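Local coordinates for ferric uptake regulation protein (Vibrio cholerae, PDB 2W57) that probably represses iron-uptake genes as a dimeric, metal-dependent DNA-binding regulator that senses cellular iron, at residues 65-70 against 80-85; 71-76 against 126-131. One frame throughout, in Å; residues are numbered along the deposited sequence.

Interaction 1: residues 65-70 against 80-85; sequences AGIVTR and FELSTQ. With ZN (zinc ion), chain D.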
loop_
_atom_site.group_PDB
_atom_site.type_symbol
_atom_site.label_atom_id
_atom_site.label_comp_id
_atom_site.label_asym_id
_atom_site.label_seq_id
_atom_site.Cartn_x
_atom_site.Cartn_y
_atom_site.Cartn_z
ATOM N N ALA A 65 1.051 -17.497 -6.866
ATOM C CA ALA A 65 1.465 -18.850 -6.476
ATOM C C ALA A 65 1.849 -18.982 -4.982
ATOM O O ALA A 65 2.138 -20.086 -4.497
ATOM C CB ALA A 65 2.605 -19.339 -7.370
ATOM N N GLY A 66 1.855 -17.859 -4.263
ATOM C CA GLY A 66 2.212 -17.850 -2.843
ATOM C C GLY A 66 3.706 -17.903 -2.554
ATOM O O GLY A 66 4.105 -18.099 -1.415
ATOM N N ILE A 67 4.532 -17.736 -3.587
ATOM C CA ILE A 67 5.986 -17.704 -3.426
ATOM C C ILE A 67 6.432 -16.389 -2.768
ATOM O O ILE A 67 7.331 -16.386 -1.903
ATOM C CB ILE A 67 6.712 -17.918 -4.781
ATOM C CG1 ILE A 67 6.647 -19.382 -5.199
ATOM C CG2 ILE A 67 8.166 -17.509 -4.695
ATOM C CD1 ILE A 67 7.322 -19.660 -6.525
ATOM N N VAL A 68 5.801 -15.282 -3.175
ATOM C CA VAL A 68 6.111 -13.968 -2.611
ATOM C C VAL A 68 4.865 -13.268 -2.056
ATOM O O VAL A 68 3.731 -13.654 -2.363
ATOM C CB VAL A 68 6.826 -13.024 -3.630
ATOM C CG1 VAL A 68 8.108 -13.640 -4.174
ATOM C CG2 VAL A 68 5.889 -12.607 -4.784
ATOM N N THR A 69 5.093 -12.246 -1.236
ATOM C CA THR A 69 4.047 -11.353 -0.757
ATOM C C THR A 69 4.356 -9.965 -1.286
ATOM O O THR A 69 5.503 -9.504 -1.183
ATOM C CB THR A 69 4.038 -11.277 0.784
ATOM O OG1 THR A 69 3.815 -12.584 1.338
ATOM C CG2 THR A 69 2.941 -10.329 1.277
ATOM N N ARG A 70 3.346 -9.300 -1.852
ATOM C CA ARG A 70 3.492 -7.914 -2.294
ATOM C C ARG A 70 3.041 -6.937 -1.221
ATOM O O ARG A 70 1.940 -7.058 -0.693
ATOM C CB ARG A 70 2.728 -7.629 -3.597
ATOM C CG ARG A 70 3.266 -6.383 -4.315
ATOM C CD ARG A 70 2.255 -5.653 -5.207
ATOM N NE ARG A 70 2.102 -6.267 -6.525
ATOM C CZ ARG A 70 2.403 -5.692 -7.694
ATOM N NH1 ARG A 70 2.896 -4.450 -7.773
ATOM N NH2 ARG A 70 2.195 -6.380 -8.810
ATOM N N PHE A 80 8.596 -6.624 -2.598
ATOM C CA PHE A 80 8.291 -8.027 -2.505
ATOM C C PHE A 80 9.247 -8.690 -1.519
ATOM O O PHE A 80 10.323 -8.172 -1.229
ATOM C CB PHE A 80 8.410 -8.673 -3.886
ATOM C CG PHE A 80 7.484 -8.078 -4.934
ATOM C CD1 PHE A 80 6.311 -8.733 -5.294
ATOM C CD2 PHE A 80 7.803 -6.875 -5.575
ATOM C CE1 PHE A 80 5.464 -8.207 -6.268
ATOM C CE2 PHE A 80 6.961 -6.331 -6.544
ATOM C CZ PHE A 80 5.783 -6.998 -6.891
ATOM N N GLU A 81 8.832 -9.836 -1.000
ATOM C CA GLU A 81 9.634 -10.645 -0.099
ATOM C C GLU A 81 9.100 -12.057 -0.246
ATOM O O GLU A 81 7.979 -12.237 -0.724
ATOM C CB GLU A 81 9.510 -10.164 1.358
ATOM C CG GLU A 81 8.076 -10.003 1.878
ATOM C CD GLU A 81 8.005 -9.761 3.385
ATOM O OE1 GLU A 81 8.697 -10.493 4.134
ATOM O OE2 GLU A 81 7.257 -8.853 3.833
ATOM N N LEU A 82 9.907 -13.047 0.136
ATOM C CA LEU A 82 9.473 -14.435 0.134
ATOM C C LEU A 82 8.513 -14.615 1.288
ATOM O O LEU A 82 8.689 -13.990 2.332
ATOM C CB LEU A 82 10.668 -15.374 0.292
ATOM C CG LEU A 82 11.618 -15.481 -0.910
ATOM C CD1 LEU A 82 13.006 -15.957 -0.480
ATOM C CD2 LEU A 82 11.049 -16.388 -2.019
ATOM N N SER A 83 7.493 -15.449 1.097
ATOM C CA SER A 83 6.489 -15.708 2.132
ATOM C C SER A 83 7.073 -16.379 3.374
ATOM O O SER A 83 8.088 -17.066 3.295
ATOM C CB SER A 83 5.363 -16.581 1.574
ATOM O OG SER A 83 4.727 -15.944 0.487
ATOM N N THR A 84 6.434 -16.138 4.518
ATOM C CA THR A 84 6.651 -16.893 5.759
ATOM C C THR A 84 5.371 -16.841 6.592
ATOM O O THR A 84 4.597 -15.897 6.476
ATOM C CB THR A 84 7.834 -16.343 6.621
ATOM O OG1 THR A 84 7.742 -14.916 6.714
ATOM C CG2 THR A 84 9.204 -16.731 6.031
ATOM N N GLN A 85 5.149 -17.855 7.427
ATOM C CA GLN A 85 4.077 -17.835 8.433
ATOM C C GLN A 85 4.384 -16.814 9.543
ATOM O O GLN A 85 3.463 -16.228 10.128
ATOM C CB GLN A 85 3.890 -19.218 9.056
ATOM C CG GLN A 85 3.761 -20.391 8.058
ATOM C CD GLN A 85 3.859 -21.772 8.743
ATOM O OE1 GLN A 85 3.618 -21.909 9.952
ATOM N NE2 GLN A 85 4.212 -22.799 7.962
HETATM ZN ZN ZN D . 8.445 -8.125 5.362
#
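G66, with positive phi, leaves the helix 52-64 through a Schellman motif, and its carbonyl is the first group of 65-70 to be bonded, by S83 just past the end of strand 78-82. S83 OG donates to G66 O over 2.9 Å, arriving above the carbonyl plane; the hydroxyl is placed there by a chi1 of -60°, which sets OG beside its own backbone N. At I67 the carbonyl accepts S83 N, again from above the plane, while CG2 lies alongside L82 CD2, the two side chains pointing the same way toward helix 17-26. V68 opens the regular pairing opposite L82, a non-hydrogen-bonded pair. Its CG2, in the crowded position between backbone N and carbonyl carbon, comes to the edge of the F80 ring at CD1, 3.9 Å away. Strands 68-72 and 78-82 thus form the antiparallel hairpin, or wing, that follows the recognition helix in the winged-helix DNA-binding domain of Fur proteins, and V68 and F80 turn back onto helix 52-64. T69 N reaches E81 O at 2.9 Å, nearly along the C=O axis, whereas the return bond from E81 N to T69 O is weak. On the face shared with T69, the E81 side chain, extended beyond CG, carries OE2 to the zinc ion at 2.1 Å, a site completed by H33, H88 and H90, and OE2 is also hydrogen-bonded by H71 NE2. R70, on the other face with F80, starts with CG anti to the backbone N (chi1 -160°) and lays CG over the ring, 3.9 Å from the F80 centroid, in a CH-pi contact. A bend at chi3 then brings the guanidinium back so that F80 CZ sits 3.7 Å above its plane, the two planes 53° apart; R70 NH1 goes on to S78 OG.

Interaction 2: residues 71-76 against 126-131; sequences HHFEGG and SLYLYG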
loop_
_atom_site.group_PDB
_atom_site.type_symbol
_atom_site.label_atom_id
_atom_site.label_comp_id
_atom_site.label_asym_id
_atom_site.label_seq_id
_atom_site.Cartn_x
_atom_site.Cartn_y
_atom_site.Cartn_z
ATOM N N HIS A 71 3.899 -5.965 -0.925
ATOM C CA HIS A 71 3.535 -4.835 -0.073
ATOM C C HIS A 71 3.522 -3.542 -0.872
ATOM O O HIS A 71 4.463 -3.269 -1.621
ATOM C CB HIS A 71 4.537 -4.679 1.071
ATOM C CG HIS A 71 4.595 -5.851 1.995
ATOM N ND1 HIS A 71 3.677 -6.048 3.007
ATOM C CD2 HIS A 71 5.466 -6.885 2.068
ATOM C CE1 HIS A 71 3.976 -7.159 3.657
ATOM N NE2 HIS A 71 5.060 -7.683 3.109
ATOM N N HIS A 72 2.476 -2.735 -0.700
ATOM C CA HIS A 72 2.407 -1.422 -1.350
ATOM C C HIS A 72 2.837 -0.322 -0.388
ATOM O O HIS A 72 2.115 -0.007 0.556
ATOM C CB HIS A 72 0.997 -1.148 -1.830
ATOM C CG HIS A 72 0.509 -2.117 -2.857
ATOM N ND1 HIS A 72 0.567 -1.856 -4.212
ATOM C CD2 HIS A 72 -0.067 -3.337 -2.730
ATOM C CE1 HIS A 72 0.054 -2.879 -4.873
ATOM N NE2 HIS A 72 -0.334 -3.792 -3.998
ATOM N N PHE A 73 4.011 0.259 -0.613
ATOM C CA PHE A 73 4.554 1.268 0.306
ATOM C C PHE A 73 3.962 2.639 0.055
ATOM O O PHE A 73 3.057 2.785 -0.770
ATOM C CB PHE A 73 6.072 1.324 0.199
ATOM C CG PHE A 73 6.770 0.340 1.076
ATOM C CD1 PHE A 73 6.051 -0.639 1.763
ATOM C CD2 PHE A 73 8.159 0.368 1.200
ATOM C CE1 PHE A 73 6.696 -1.559 2.575
ATOM C CE2 PHE A 73 8.819 -0.558 2.007
ATOM C CZ PHE A 73 8.087 -1.522 2.699
ATOM N N GLU A 74 4.486 3.640 0.762
ATOM C CA GLU A 74 3.968 5.005 0.689
ATOM C C GLU A 74 4.056 5.541 -0.728
ATOM O O GLU A 74 5.143 5.644 -1.316
ATOM C CB GLU A 74 4.700 5.945 1.656
ATOM C CG GLU A 74 3.909 7.226 2.003
ATOM C CD GLU A 74 4.729 8.233 2.828
ATOM O OE1 GLU A 74 5.800 7.839 3.387
ATOM O OE2 GLU A 74 4.299 9.423 2.907
ATOM N N GLY A 75 2.878 5.850 -1.262
ATOM C CA GLY A 75 2.717 6.373 -2.615
ATOM C C GLY A 75 3.656 5.851 -3.697
ATOM O O GLY A 75 4.612 6.531 -4.061
ATOM N N GLY A 76 3.382 4.655 -4.211
ATOM C CA GLY A 76 4.024 4.195 -5.435
ATOM C C GLY A 76 4.680 2.839 -5.336
ATOM O O GLY A 76 4.238 1.889 -5.969
ATOM N N SER A 126 -2.283 -4.475 8.444
ATOM C CA SER A 126 -0.966 -4.129 7.915
ATOM C C SER A 126 -0.509 -2.826 8.532
ATOM O O SER A 126 -1.302 -1.896 8.670
ATOM C CB SER A 126 -0.966 -4.056 6.376
ATOM O OG SER A 126 -1.872 -3.079 5.894
ATOM N N LEU A 127 0.762 -2.773 8.919
ATOM C CA LEU A 127 1.317 -1.594 9.595
ATOM C C LEU A 127 2.664 -1.209 9.002
ATOM O O LEU A 127 3.570 -2.040 8.934
ATOM C CB LEU A 127 1.419 -1.828 11.112
ATOM C CG LEU A 127 2.236 -0.901 12.012
ATOM C CD1 LEU A 127 1.649 0.492 12.067
ATOM C CD2 LEU A 127 2.342 -1.483 13.412
ATOM N N TYR A 128 2.767 0.051 8.570
ATOM C CA TYR A 128 3.973 0.590 7.946
ATOM C C TYR A 128 4.376 1.881 8.630
ATOM O O TYR A 128 3.607 2.839 8.664
ATOM C CB TYR A 128 3.757 0.848 6.446
ATOM C CG TYR A 128 3.422 -0.393 5.667
ATOM C CD1 TYR A 128 4.410 -1.303 5.315
ATOM C CD2 TYR A 128 2.109 -0.677 5.312
ATOM C CE1 TYR A 128 4.094 -2.471 4.621
ATOM C CE2 TYR A 128 1.783 -1.837 4.619
ATOM C CZ TYR A 128 2.775 -2.728 4.278
ATOM O OH TYR A 128 2.456 -3.879 3.585
ATOM N N LEU A 129 5.578 1.902 9.188
ATOM C CA LEU A 129 6.106 3.112 9.791
ATOM C C LEU A 129 7.153 3.678 8.849
ATOM O O LEU A 129 8.037 2.949 8.397
ATOM C CB LEU A 129 6.715 2.802 11.164
ATOM C CG LEU A 129 5.836 2.029 12.151
ATOM C CD1 LEU A 129 6.570 1.742 13.460
ATOM C CD2 LEU A 129 4.525 2.757 12.423
ATOM N N TYR A 130 7.055 4.959 8.526
ATOM C CA TYR A 130 8.049 5.569 7.644
ATOM C C TYR A 130 8.825 6.661 8.379
ATOM O O TYR A 130 8.238 7.436 9.128
ATOM C CB TYR A 130 7.393 6.132 6.382
ATOM C CG TYR A 130 6.496 5.166 5.625
ATOM C CD1 TYR A 130 7.010 4.367 4.605
ATOM C CD2 TYR A 130 5.127 5.075 5.902
ATOM C CE1 TYR A 130 6.202 3.498 3.888
ATOM C CE2 TYR A 130 4.309 4.204 5.190
ATOM C CZ TYR A 130 4.859 3.419 4.180
ATOM O OH TYR A 130 4.076 2.542 3.462
ATOM N N GLY A 131 10.142 6.712 8.173
ATOM C CA GLY A 131 10.974 7.773 8.760
ATOM C C GLY A 131 12.333 8.004 8.108
ATOM O O GLY A 131 12.765 7.207 7.262
#
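Y128 leaves strand 126-131 with CB directed at segment 71-76, and a chi1 of -61° sets CG beside its backbone N. Along one side of the ring, CD1 and CE1 run past the rim of F73; Y128 CE1 and F73 CE1 lie 3.4 Å apart, and the ring planes are inclined by 67°. CZ then passes near H71 CB and ND1. At the tip, OH meets H71 ND1 in a 2.6 Å hydrogen bond, lying near the plane of the imidazole, while ND1 in turn lies in the plane of the phenol. H71, F73 and Y128 together make an aromatic cluster, joined by H90 against both H71 and Y128. Two residues on, Y130 receives E74 over one face: E74 CB stands 3.8 Å from the Y130 ring centroid in a CH-pi contact, and the extended E74 chain places OE1 over the same face, nearest Y130 CG. The contact fastens the end of the wing strand to the dimerisation domain, whose strand 121-132 continues antiparallel into the second subunit. Because H71 is gripped at ND1 by Y128 and at NE2 by the zinc ligand E81, its ring rotation is fixed from both ends; Y128 thus probably helps to position H71, the second-shell partner of E81, and the bonding at H71 could influence the charge carried by the E81 carboxylate.

From the N terminus, the chain runs through the helices of the DNA-binding domain to helix 52-64 and enters segment 65-70. Segment 71-76 follows directly and begins interaction 2 before interaction 1 has closed; the return through 80-85 then completes the short hairpin loop. The chain continues through strands 89-93 and 99-102 and helix 105-117 before segment 126-131 closes the much longer loop of interaction 2, so the two contacts cross. Strand 68-72 serves both, pairing within the DNA-binding domain at one end and meeting the dimerisation domain at the other. They touch where E81 OE2 and H71 NE2 probably share a hydrogen bond beside the zinc.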